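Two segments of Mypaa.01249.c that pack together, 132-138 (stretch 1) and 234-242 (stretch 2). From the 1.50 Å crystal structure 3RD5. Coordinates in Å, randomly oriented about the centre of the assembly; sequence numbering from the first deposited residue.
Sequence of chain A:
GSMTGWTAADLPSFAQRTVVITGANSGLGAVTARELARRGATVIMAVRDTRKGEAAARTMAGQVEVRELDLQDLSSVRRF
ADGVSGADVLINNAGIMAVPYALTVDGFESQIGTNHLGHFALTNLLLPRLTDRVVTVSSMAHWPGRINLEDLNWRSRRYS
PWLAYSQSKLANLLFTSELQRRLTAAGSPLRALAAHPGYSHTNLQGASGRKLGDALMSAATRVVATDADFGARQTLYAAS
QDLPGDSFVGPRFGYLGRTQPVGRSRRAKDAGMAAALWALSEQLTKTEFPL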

# COMPACT_ATOMS: atom_id res chain seq x y z
N ASP A 132 8.53 -4.05 12.22
CA ASP A 132 7.17 -4.39 12.67
C ASP A 132 6.29 -4.90 11.56
O ASP A 132 5.92 -6.08 11.56
CB ASP A 132 6.56 -3.18 13.39
CG ASP A 132 5.12 -3.37 13.82
OD1 ASP A 132 4.48 -4.42 13.59
OD2 ASP A 132 4.59 -2.42 14.45
N ARG A 133 5.89 -4.05 10.59
CA ARG A 133 4.86 -4.45 9.67
C ARG A 133 4.84 -3.68 8.37
O ARG A 133 5.35 -2.53 8.29
CB ARG A 133 3.46 -4.37 10.33
CG ARG A 133 3.04 -2.95 10.67
CD ARG A 133 1.75 -2.86 11.46
NE ARG A 133 1.85 -3.52 12.78
CZ ARG A 133 0.86 -3.59 13.66
NH1 ARG A 133 -0.34 -3.15 13.37
NH2 ARG A 133 1.09 -4.19 14.83
N VAL A 134 4.22 -4.31 7.36
CA VAL A 134 3.86 -3.71 6.07
C VAL A 134 2.34 -3.62 6.03
O VAL A 134 1.66 -4.61 6.26
CB VAL A 134 4.36 -4.58 4.91
CG1 VAL A 134 3.96 -3.95 3.57
CG2 VAL A 134 5.90 -4.83 5.00
N VAL A 135 1.81 -2.45 5.70
CA VAL A 135 0.37 -2.23 5.49
C VAL A 135 0.21 -1.83 4.04
O VAL A 135 0.75 -0.78 3.63
CB VAL A 135 -0.19 -1.12 6.39
CG1 VAL A 135 -1.68 -0.90 6.12
CG2 VAL A 135 0.03 -1.47 7.87
N THR A 136 -0.59 -2.59 3.27
CA THR A 136 -0.87 -2.25 1.86
C THR A 136 -2.31 -1.83 1.72
O THR A 136 -3.20 -2.55 2.20
CB THR A 136 -0.50 -3.45 0.97
OG1 THR A 136 0.89 -3.77 1.14
CG2 THR A 136 -0.72 -3.12 -0.52
N VAL A 137 -2.54 -0.70 1.07
CA VAL A 137 -3.88 -0.15 0.91
C VAL A 137 -4.50 -0.72 -0.37
O VAL A 137 -3.92 -0.58 -1.46
CB VAL A 137 -3.90 1.39 0.98
CG1 VAL A 137 -5.35 1.89 0.98
CG2 VAL A 137 -3.15 1.89 2.25
N SER A 138 -5.68 -1.34 -0.25
CA SER A 138 -6.46 -1.87 -1.36
C SER A 138 -7.78 -1.11 -1.52
O SER A 138 -7.85 0.09 -1.22
CB SER A 138 -6.60 -3.37 -1.16
OG SER A 138 -7.28 -4.01 -2.25
N GLN A 234 -8.85 3.88 8.38
CA GLN A 234 -8.75 2.44 8.15
C GLN A 234 -7.28 2.02 8.15
O GLN A 234 -6.88 1.03 8.80
CB GLN A 234 -9.45 2.07 6.84
CG GLN A 234 -10.81 2.74 6.56
CD GLN A 234 -11.82 2.65 7.67
OE1 GLN A 234 -11.92 1.61 8.35
NE2 GLN A 234 -12.62 3.74 7.85
N THR A 235 -6.46 2.76 7.41
CA THR A 235 -5.02 2.51 7.38
C THR A 235 -4.38 2.66 8.77
O THR A 235 -3.54 1.85 9.16
CB THR A 235 -4.32 3.46 6.42
OG1 THR A 235 -4.91 3.35 5.12
CG2 THR A 235 -2.83 3.16 6.32
N LEU A 236 -4.80 3.69 9.49
CA LEU A 236 -4.24 3.98 10.81
C LEU A 236 -4.51 2.86 11.83
O LEU A 236 -3.69 2.55 12.67
CB LEU A 236 -4.74 5.35 11.30
CG LEU A 236 -4.19 6.57 10.54
CD1 LEU A 236 -5.01 7.86 10.84
CD2 LEU A 236 -2.69 6.77 10.85
N TYR A 237 -5.70 2.25 11.72
CA TYR A 237 -6.04 1.09 12.53
C TYR A 237 -5.12 -0.10 12.18
O TYR A 237 -4.50 -0.71 13.05
CB TYR A 237 -7.51 0.74 12.32
CG TYR A 237 -8.08 -0.38 13.15
CD1 TYR A 237 -7.91 -1.70 12.77
CD2 TYR A 237 -8.88 -0.12 14.24
CE1 TYR A 237 -8.53 -2.75 13.46
CE2 TYR A 237 -9.49 -1.17 14.92
CZ TYR A 237 -9.31 -2.45 14.51
OH TYR A 237 -9.95 -3.48 15.21
N ALA A 238 -4.95 -0.38 10.89
CA ALA A 238 -4.04 -1.45 10.46
C ALA A 238 -2.59 -1.20 10.87
O ALA A 238 -1.87 -2.13 11.21
CB ALA A 238 -4.13 -1.66 8.94
N ALA A 239 -2.18 0.07 10.88
CA ALA A 239 -0.79 0.42 11.25
C ALA A 239 -0.49 0.34 12.71
O ALA A 239 0.68 0.26 13.07
CB ALA A 239 -0.47 1.83 10.75
N SER A 240 -1.53 0.34 13.55
CA SER A 240 -1.35 0.52 14.99
C SER A 240 -1.84 -0.62 15.89
O SER A 240 -1.41 -0.66 17.05
CB SER A 240 -1.99 1.83 15.43
OG SER A 240 -3.39 1.82 15.27
N GLN A 241 -2.80 -1.42 15.44
CA GLN A 241 -3.46 -2.39 16.32
C GLN A 241 -2.79 -3.74 16.28
O GLN A 241 -2.14 -4.08 15.32
CB GLN A 241 -4.94 -2.50 15.96
CG GLN A 241 -5.70 -1.19 16.02
CD GLN A 241 -5.59 -0.48 17.36
OE1 GLN A 241 -4.94 0.61 17.53
NE2 GLN A 241 -6.20 -1.09 18.37
N ASP A 242 -3.00 -4.54 17.33
CA ASP A 242 -2.36 -5.86 17.44
C ASP A 242 -3.21 -6.88 16.70
O ASP A 242 -4.10 -7.50 17.28
CB ASP A 242 -2.21 -6.27 18.92
CG ASP A 242 -1.46 -7.56 19.08
OD1 ASP A 242 -0.97 -8.14 18.11
OD2 ASP A 242 -1.38 -8.03 20.24
O HOH W 1 2.53 -0.73 14.91
O HOH W 2 0.28 -3.61 17.74

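The contact between the two stretches is a strand packed against a nearly antiparallel helix, with a small apolar patch around V135 and a polar fastening at one end by R133, which binds backbone carbonyls. The strand containing V135 and V137 and the helix containing T235 and A238 run at 162° to each other, and their axes approach to 8.6 Å. The antiparallel register follows from this: the CA of V135 lies 6.4 Å from the CA of A239, and the CA of V137 lies 7.1 Å from the CA of T235, so that advancing along the strand means moving back along the helix. Residues about 100 positions apart in sequence are thereby brought together, burying 307 Å² in all.

Alternation along the strand decides which residues take part. R133 and V135 direct their CA-to-CB bonds toward the helix, whereas that of T136 points away; V134 and T136 make no contact with it. On the second stretch, T235 and A238, both oriented sideways, and A239, whose CA-to-CB bond points away, supply the contact, with the spacing expected for one side of a helix; L236 and Y237 make none.

V135 is the centre of the apolar part. With chi1 at 179° (t), both its methyl groups pack near A238, CG1 the closer: CG1 lies 3.8 Å from CB of A238 and 4.2 Å from CG2 of T235, while CG2 lies 4.0 Å from CA of A239. The CB of A239 itself is 4.4 Å from V135 CG2, in keeping with a CA-to-CB bond that points away from the strand; here much of the closeness comes from the backbone. One step further along this side of the strand, V137 is oriented sideways and brings CG2 to 3.7 Å from OG1 of T235, a van der Waals contact, since a methyl group offers no polar partner to the hydroxyl.

At the other end, R133 brings its guanidinium to the carbonyls of A238 and Q241. NH1 donates to the carbonyl oxygens A238 O and Q241 O, each at 2.8 Å from R133 NH1, with N-H...O angles of 147° and 154°. Both oxygens lie at the edge of the guanidinium, near its plane, where its N-H bonds are directed. A further, weak hydrogen bond runs from R133 NH2 to Q241 O at 3.3 Å. The cationic group thus serves carbonyls on both sides of the change from helix to loop, using main-chain acceptors rather than an acidic side chain of the second stretch.

The arginine is steadied from its own stretch by a salt bridge, in which R133 NE donates to D132 OD1 at 2.9 Å with an angle of 169°. The other carboxylate oxygen extends the network through water 1, which donates to D132 OD2 at 2.7 Å and to A239 O at 2.8 Å from its oxygen, so that D132 is linked to the second stretch without touching it.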